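PDB 4UAS: protein CbbY from Rhodobacter sphaeroides, which removes a phosphate from xylulose-1,5-bisphosphate, a potent inhibitor of rubisco, in a magnesium-dependent and highly selective reaction. Local coordinates for residues R94-A107 and D212-D224. Numbering follows the deposited sequence.
Sequences RPGIADLIAEAKRA and DSFAELGGLAGLD
Gly-96, the N-cap residue of helix 97-107, meets Ala-215 backbone to backbone, CA to CA at 3.8 Å, and segment 212-224, with a 3-10 turn at each of its two contact regions, runs on along the helix. A side chain at Gly-96 would run into the main chain of Phe-214 and Ala-215. Two waters bridge the backbones here, one from Pro-95 O to Phe-214 N, the other between Gly-96 O and Phe-214 O. The side chains of Phe-214 and Ile-97 lie side by side, pointing the same way, Ile-97 CD1 coming obliquely to the ring at 3.8 Å from Phe-214 CD2. Arg-94 brings NH1 to 3.6 Å from Phe-214 CE2, with guanidinium and ring planes 53° apart; the same NH1 is hydrogen-bonded to the carbonyl oxygens of Gly-11 and Ser-194. Leu-100 divides its methyls: CD2 meets Leu-217 CD1 at 3.8 Å, while CD1 faces Leu-220 CD2 and Leu-223 CD1. Leu-220 reaches farther along the helix, over Ala-104 and on to Ala-107, with Leu-220 CD1 3.7 Å from Ala-107 CB. The extended chain of Glu-103, its CG turned opposite the backbone N (chi1 -166°), holds its carboxylate before Leu-220 N, 3.3 Å from both OE1 and OE2; both hydrogen bonds are weak, although that to OE2 is nearly straight at 174°. A water links OE2 to Ala-221 N, so the carboxylate reaches two successive amides. Replacing Glu-103 by alanine removes this acceptor and would probably leave Leu-220 N and the water without their carboxylate partner and one flank of Leu-220 less covered. Beneath the contact, Leu-100, Phe-214 and Leu-223 rest on Leu-174 of strand 171-175, packing helix and C-terminal segment together against the central parallel sheet of the Rossmann-like HAD core, with Arg-94 near the magnesium ligand Asp-176.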
loop_
_atom_site.group_PDB
_atom_site.type_symbol
_atom_site.label_atom_id
_atom_site.label_comp_id
_atom_site.label_asym_id
_atom_site.label_seq_id
_atom_site.Cartn_x
_atom_site.Cartn_y
_atom_site.Cartn_z
ATOM N N ARG A 94 -9.658 3.845 5.980
ATOM C CA ARG A 94 -10.225 2.724 6.687
ATOM C C ARG A 94 -10.547 3.125 8.139
ATOM O O ARG A 94 -9.849 3.943 8.748
ATOM C CB ARG A 94 -9.301 1.528 6.651
ATOM C CG ARG A 94 -9.223 0.892 5.257
ATOM C CD ARG A 94 -8.546 -0.490 5.289
ATOM N NE ARG A 94 -9.339 -1.451 6.054
ATOM C CZ ARG A 94 -8.891 -2.609 6.471
ATOM N NH1 ARG A 94 -7.665 -3.032 6.160
ATOM N NH2 ARG A 94 -9.674 -3.369 7.267
ATOM N N PRO A 95 -11.573 2.509 8.720
ATOM C CA PRO A 95 -11.872 2.772 10.109
ATOM C C PRO A 95 -10.671 2.598 11.023
ATOM O O PRO A 95 -9.893 1.638 10.896
ATOM C CB PRO A 95 -12.969 1.811 10.471
ATOM C CG PRO A 95 -13.623 1.473 9.166
ATOM C CD PRO A 95 -12.554 1.584 8.133
ATOM N N GLY A 96 -10.516 3.526 11.965
ATOM C CA GLY A 96 -9.469 3.472 12.949
ATOM C C GLY A 96 -8.158 4.186 12.576
ATOM O O GLY A 96 -7.328 4.438 13.423
ATOM N N ILE A 97 -7.927 4.380 11.280
ATOM C CA ILE A 97 -6.644 4.892 10.825
ATOM C C ILE A 97 -6.409 6.370 11.202
ATOM O O ILE A 97 -5.374 6.720 11.793
ATOM C CB ILE A 97 -6.522 4.701 9.284
ATOM C CG1 ILE A 97 -6.408 3.216 8.849
ATOM C CG2 ILE A 97 -5.392 5.556 8.717
ATOM C CD1 ILE A 97 -5.149 2.557 9.364
ATOM N N ALA A 98 -7.388 7.196 10.949
ATOM C CA ALA A 98 -7.281 8.591 11.339
ATOM C C ALA A 98 -7.097 8.742 12.852
ATOM O O ALA A 98 -6.250 9.545 13.306
ATOM C CB ALA A 98 -8.496 9.422 10.865
ATOM N N ASP A 99 -7.859 7.999 13.650
ATOM C CA ASP A 99 -7.736 8.082 15.138
ATOM C C ASP A 99 -6.345 7.652 15.599
ATOM O O ASP A 99 -5.782 8.284 16.494
ATOM C CB ASP A 99 -8.772 7.222 15.774
ATOM C CG ASP A 99 -10.178 7.746 15.565
ATOM O OD1 ASP A 99 -10.343 8.931 15.244
ATOM O OD2 ASP A 99 -11.117 6.961 15.816
ATOM N N LEU A 100 -5.787 6.573 15.053
ATOM C CA LEU A 100 -4.473 6.114 15.449
ATOM C C LEU A 100 -3.411 7.192 15.106
ATOM O O LEU A 100 -2.521 7.451 15.917
ATOM C CB LEU A 100 -4.145 4.808 14.771
ATOM C CG LEU A 100 -2.791 4.224 15.166
ATOM C CD1 LEU A 100 -2.790 3.858 16.591
ATOM C CD2 LEU A 100 -2.449 3.017 14.285
ATOM N N ILE A 101 -3.504 7.766 13.902
ATOM C CA ILE A 101 -2.490 8.735 13.507
ATOM C C ILE A 101 -2.568 9.943 14.406
ATOM O O ILE A 101 -1.538 10.494 14.813
ATOM C CB ILE A 101 -2.642 9.034 12.031
ATOM C CG1 ILE A 101 -2.115 7.818 11.241
ATOM C CG2 ILE A 101 -1.904 10.328 11.606
ATOM C CD1 ILE A 101 -2.368 7.819 9.746
ATOM N N ALA A 102 -3.764 10.366 14.755
ATOM C CA ALA A 102 -3.880 11.556 15.643
ATOM C C ALA A 102 -3.345 11.266 16.997
ATOM O O ALA A 102 -2.659 12.128 17.569
ATOM C CB ALA A 102 -5.317 11.951 15.721
ATOM N N GLU A 103 -3.621 10.106 17.570
ATOM C CA GLU A 103 -3.097 9.713 18.850
ATOM C C GLU A 103 -1.564 9.631 18.820
ATOM O O GLU A 103 -0.896 10.055 19.764
ATOM C CB GLU A 103 -3.655 8.391 19.279
ATOM C CG GLU A 103 -3.412 8.079 20.724
ATOM C CD GLU A 103 -3.914 6.702 21.146
ATOM O OE1 GLU A 103 -4.547 6.034 20.307
ATOM O OE2 GLU A 103 -3.664 6.284 22.306
ATOM N N ALA A 104 -1.024 9.059 17.755
ATOM C CA ALA A 104 0.405 8.953 17.590
ATOM C C ALA A 104 1.075 10.322 17.553
ATOM O O ALA A 104 2.091 10.551 18.220
ATOM C CB ALA A 104 0.727 8.155 16.362
ATOM N N LYS A 105 0.485 11.249 16.840
ATOM C CA LYS A 105 1.048 12.573 16.765
ATOM C C LYS A 105 1.002 13.259 18.133
ATOM O O LYS A 105 1.978 13.898 18.561
ATOM C CB LYS A 105 0.315 13.384 15.741
ATOM C CG LYS A 105 0.724 13.006 14.339
ATOM C CD LYS A 105 -0.017 13.737 13.234
ATOM C CE LYS A 105 0.444 13.362 11.819
ATOM N NZ LYS A 105 1.793 13.906 11.562
ATOM N N ARG A 106 -0.065 13.065 18.879
ATOM C CA ARG A 106 -0.103 13.635 20.250
ATOM C C ARG A 106 0.989 13.053 21.159
ATOM O O ARG A 106 1.511 13.792 22.048
ATOM C CB ARG A 106 -1.443 13.385 20.931
ATOM C CG ARG A 106 -2.601 14.169 20.316
ATOM C CD ARG A 106 -3.828 14.110 21.249
ATOM N NE ARG A 106 -4.486 12.792 21.274
ATOM C CZ ARG A 106 -5.357 12.315 20.359
ATOM N NH1 ARG A 106 -5.725 13.035 19.325
ATOM N NH2 ARG A 106 -5.875 11.117 20.511
ATOM N N ALA A 107 1.345 11.802 20.959
ATOM C CA ALA A 107 2.380 11.130 21.705
ATOM C C ALA A 107 3.781 11.338 21.182
ATOM O O ALA A 107 4.729 10.848 21.804
ATOM C CB ALA A 107 2.075 9.651 21.823
ATOM N N ASP A 212 -10.338 -7.691 12.346
ATOM C CA ASP A 212 -11.313 -7.379 11.346
ATOM C C ASP A 212 -11.343 -5.935 10.926
ATOM O O ASP A 212 -11.759 -5.594 9.810
ATOM C CB ASP A 212 -12.726 -7.797 11.826
ATOM C CG ASP A 212 -12.967 -9.298 11.893
ATOM O OD1 ASP A 212 -12.209 -10.057 11.288
ATOM O OD2 ASP A 212 -13.955 -9.691 12.568
ATOM N N SER A 213 -10.899 -5.036 11.811
ATOM C CA SER A 213 -10.852 -3.623 11.552
ATOM C C SER A 213 -9.737 -2.995 12.365
ATOM O O SER A 213 -9.555 -3.374 13.510
ATOM C CB SER A 213 -12.157 -2.957 12.012
ATOM O OG SER A 213 -12.104 -1.539 11.860
ATOM N N PHE A 214 -9.024 -2.013 11.791
ATOM C CA PHE A 214 -8.075 -1.233 12.586
ATOM C C PHE A 214 -8.751 -0.429 13.726
ATOM O O PHE A 214 -8.069 -0.004 14.649
ATOM C CB PHE A 214 -7.161 -0.368 11.756
ATOM C CG PHE A 214 -6.242 -1.180 10.849
ATOM C CD1 PHE A 214 -5.263 -1.988 11.376
ATOM C CD2 PHE A 214 -6.326 -1.066 9.473
ATOM C CE1 PHE A 214 -4.391 -2.640 10.566
ATOM C CE2 PHE A 214 -5.447 -1.733 8.657
ATOM C CZ PHE A 214 -4.486 -2.580 9.190
ATOM N N ALA A 215 -10.066 -0.250 13.680
ATOM C CA ALA A 215 -10.809 0.416 14.773
ATOM C C ALA A 215 -10.771 -0.477 15.980
ATOM O O ALA A 215 -11.103 0.050 17.045
ATOM C CB ALA A 215 -12.217 0.730 14.352
ATOM N N GLU A 216 -10.384 -1.756 15.882
ATOM C CA GLU A 216 -10.291 -2.674 17.018
ATOM C C GLU A 216 -8.946 -2.594 17.688
ATOM O O GLU A 216 -8.673 -3.337 18.626
ATOM C CB GLU A 216 -10.595 -4.074 16.595
ATOM C CG GLU A 216 -11.986 -4.242 16.043
ATOM C CD GLU A 216 -12.259 -5.559 15.294
ATOM O OE1 GLU A 216 -11.375 -6.238 14.822
ATOM O OE2 GLU A 216 -13.408 -5.812 14.975
ATOM N N LEU A 217 -8.040 -1.743 17.202
ATOM C CA LEU A 217 -6.705 -1.663 17.817
ATOM C C LEU A 217 -6.770 -1.305 19.285
ATOM O O LEU A 217 -5.971 -1.827 20.054
ATOM C CB LEU A 217 -5.879 -0.642 17.101
ATOM C CG LEU A 217 -5.128 -1.236 15.956
ATOM C CD1 LEU A 217 -4.479 -0.143 15.127
ATOM C CD2 LEU A 217 -4.024 -2.173 16.478
ATOM N N GLY A 218 -7.675 -0.349 19.615
ATOM C CA GLY A 218 -7.774 0.070 20.997
ATOM C C GLY A 218 -6.682 1.035 21.415
ATOM O O GLY A 218 -6.287 1.114 22.606
ATOM N N GLY A 219 -6.234 1.818 20.460
ATOM C CA GLY A 219 -5.258 2.869 20.795
ATOM C C GLY A 219 -3.818 2.387 20.709
ATOM O O GLY A 219 -3.482 1.240 20.310
ATOM N N LEU A 220 -2.909 3.277 21.108
ATOM C CA LEU A 220 -1.487 2.976 21.001
ATOM C C LEU A 220 -1.107 1.764 21.815
ATOM O O LEU A 220 -0.238 1.004 21.426
ATOM C CB LEU A 220 -0.642 4.201 21.429
ATOM C CG LEU A 220 -0.631 5.407 20.469
ATOM C CD1 LEU A 220 0.058 6.644 21.140
ATOM C CD2 LEU A 220 0.022 5.099 19.127
ATOM N N ALA A 221 -1.786 1.537 22.981
ATOM C CA ALA A 221 -1.448 0.345 23.785
ATOM C C ALA A 221 -1.705 -0.940 23.047
ATOM O O ALA A 221 -1.079 -1.963 23.308
ATOM C CB ALA A 221 -2.160 0.319 25.138
ATOM N N GLY A 222 -2.654 -0.883 22.077
ATOM C CA GLY A 222 -2.933 -2.021 21.218
ATOM C C GLY A 222 -1.826 -2.388 20.287
ATOM O O GLY A 222 -1.857 -3.464 19.690
ATOM N N LEU A 223 -0.836 -1.515 20.156
ATOM C CA LEU A 223 0.374 -1.770 19.388
ATOM C C LEU A 223 1.486 -2.398 20.165
ATOM O O LEU A 223 2.501 -2.775 19.571
ATOM C CB LEU A 223 0.891 -0.475 18.722
ATOM C CG LEU A 223 -0.079 0.254 17.832
ATOM C CD1 LEU A 223 0.508 1.564 17.409
ATOM C CD2 LEU A 223 -0.446 -0.606 16.619
ATOM N N ASP A 224 1.329 -2.512 21.468
ATOM C CA ASP A 224 2.420 -3.010 22.365
ATOM C C ASP A 224 2.368 -4.548 22.550
ATOM O O ASP A 224 1.448 -5.186 22.122
ATOM C CB ASP A 224 2.329 -2.367 23.764
ATOM C CG ASP A 224 2.583 -0.871 23.754
ATOM O OD1 ASP A 224 3.448 -0.459 22.957
ATOM O OD2 ASP A 224 1.961 -0.126 24.553
HETATM O O HOH W 1 -9.925 -0.702 9.464
HETATM O O HOH W 2 -7.229 2.534 15.513
HETATM O O HOH W 3 -3.442 3.847 23.833
#